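Local coordinates for early endosome antigen 1 (Homo sapiens, PDB 3MJH), which tethers early endosomes for fusion as a Rab5 effector, with a C2H2 zinc finger that probably binds the GTPase, at residues K23-E26 and A27-A31. Numbering follows the deposited sequence.
With ZN (zinc ion), chain G.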
loop_
_atom_site.group_PDB
_atom_site.type_symbol
_atom_site.label_atom_id
_atom_site.label_comp_id
_atom_site.label_asym_id
_atom_site.label_seq_id
_atom_site.Cartn_x
_atom_site.Cartn_y
_atom_site.Cartn_z
ATOM N N LYS B 23 18.532 -5.539 -12.277
ATOM C CA LYS B 23 19.193 -5.800 -13.557
ATOM C C LYS B 23 18.190 -5.796 -14.710
ATOM O O LYS B 23 18.367 -5.064 -15.687
ATOM C CB LYS B 23 19.941 -7.145 -13.535
ATOM C CG LYS B 23 21.324 -7.113 -12.888
ATOM C CD LYS B 23 21.988 -8.510 -12.872
ATOM C CE LYS B 23 23.409 -8.433 -12.278
ATOM N NZ LYS B 23 24.160 -9.730 -12.317
ATOM N N HIS B 24 17.151 -6.629 -14.602
ATOM C CA HIS B 24 16.130 -6.716 -15.644
ATOM C C HIS B 24 15.528 -5.348 -15.947
ATOM O O HIS B 24 15.486 -4.936 -17.099
ATOM C CB HIS B 24 15.015 -7.694 -15.258
ATOM C CG HIS B 24 13.727 -7.437 -15.980
ATOM N ND1 HIS B 24 13.494 -7.878 -17.265
ATOM C CD2 HIS B 24 12.620 -6.744 -15.613
ATOM C CE1 HIS B 24 12.293 -7.484 -17.653
ATOM N NE2 HIS B 24 11.743 -6.794 -16.669
ATOM N N TYR B 25 15.076 -4.648 -14.907
ATOM C CA TYR B 25 14.412 -3.347 -15.067
ATOM C C TYR B 25 15.292 -2.325 -15.796
ATOM O O TYR B 25 14.832 -1.640 -16.708
ATOM C CB TYR B 25 13.965 -2.780 -13.712
ATOM C CG TYR B 25 12.917 -1.688 -13.825
ATOM C CD1 TYR B 25 11.563 -1.985 -13.678
ATOM C CD2 TYR B 25 13.279 -0.370 -14.092
ATOM C CE1 TYR B 25 10.589 -0.995 -13.778
ATOM C CE2 TYR B 25 12.318 0.628 -14.216
ATOM C CZ TYR B 25 10.971 0.306 -14.047
ATOM O OH TYR B 25 10.016 1.275 -14.157
ATOM N N GLU B 26 16.554 -2.221 -15.393
ATOM C CA GLU B 26 17.459 -1.244 -16.011
ATOM C C GLU B 26 17.802 -1.554 -17.480
ATOM O O GLU B 26 18.066 -0.640 -18.276
ATOM C CB GLU B 26 18.735 -1.083 -15.177
ATOM C CG GLU B 26 18.523 -0.331 -13.859
ATOM C CD GLU B 26 17.944 1.066 -14.052
ATOM O OE1 GLU B 26 16.985 1.420 -13.324
ATOM O OE2 GLU B 26 18.447 1.809 -14.928
ATOM N N ALA B 27 17.790 -2.835 -17.830
ATOM C CA ALA B 27 18.083 -3.265 -19.193
ATOM C C ALA B 27 16.894 -3.094 -20.139
ATOM O O ALA B 27 17.070 -2.958 -21.345
ATOM C CB ALA B 27 18.546 -4.704 -19.192
ATOM N N VAL B 28 15.694 -3.154 -19.627
ATOM C CA VAL B 28 14.542 -3.140 -20.480
ATOM C C VAL B 28 13.622 -1.971 -20.292
ATOM O O VAL B 28 13.083 -1.467 -21.227
ATOM C CB VAL B 28 13.758 -4.373 -20.246
ATOM C CG1 VAL B 28 12.500 -4.314 -20.969
ATOM C CG2 VAL B 28 14.543 -5.529 -20.639
ATOM N N HIS B 29 13.530 -1.420 -19.099
ATOM C CA HIS B 29 12.609 -0.311 -18.882
ATOM C C HIS B 29 13.103 1.075 -18.562
ATOM O O HIS B 29 12.308 1.962 -18.396
ATOM C CB HIS B 29 11.607 -0.653 -17.806
ATOM C CG HIS B 29 10.967 -1.970 -17.987
ATOM N ND1 HIS B 29 10.312 -2.308 -19.137
ATOM C CD2 HIS B 29 10.906 -3.040 -17.184
ATOM C CE1 HIS B 29 9.865 -3.532 -19.031
ATOM N NE2 HIS B 29 10.206 -3.988 -17.853
ATOM N N ASP B 30 14.392 1.287 -18.449
ATOM C CA ASP B 30 14.857 2.600 -18.078
ATOM C C ASP B 30 15.380 3.389 -19.268
ATOM O O ASP B 30 16.438 3.093 -19.755
ATOM C CB ASP B 30 15.968 2.427 -17.033
ATOM C CG ASP B 30 16.628 3.696 -16.677
ATOM O OD1 ASP B 30 16.638 4.595 -17.492
ATOM O OD2 ASP B 30 17.169 3.791 -15.591
ATOM N N ALA B 31 14.631 4.361 -19.771
ATOM C CA ALA B 31 15.176 5.441 -20.592
ATOM C C ALA B 31 16.066 5.009 -21.757
ATOM O O ALA B 31 17.042 5.676 -22.064
ATOM C CB ALA B 31 15.903 6.421 -19.737
HETATM ZN ZN ZN G . 9.867 -5.991 -16.872
#
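H24 and H29 bind one zinc ion through their NE2 atoms, as the histidine half of a C2H2 zinc finger. C8 and C11 complete the site. H24 NE2 lies 2.0 Å from the zinc and H29 NE2 2.3 Å. The two imidazoles meet obliquely, with planes 79° apart. H24 reaches the zinc from within helix 18-28, with CG anti to the backbone N (chi1 157°). H29 follows five residues later.

Y25 lies in the second shell, behind H29. The H29 ring turns its edge to one face of the Y25 ring in a T-shaped pair, and CD2 of H29 is 3.7 Å from CD1 of Y25. On that face H29 CB makes a CH-pi contact, 3.9 Å from the ring centroid. Beyond the ring, Y25 OH is hydrogen-bonded to a basic side chain of another protein's chain, so this residue touches both the zinc ligand and the partner.

Helical backbone bonds fix the offset between the two histidines. A27 N bonds to K23 O, and V28 N more weakly to H24 O. The last turn places H29 by a bond from its N to Y25 O, 2.7 Å long with an N-H...O angle of 153°.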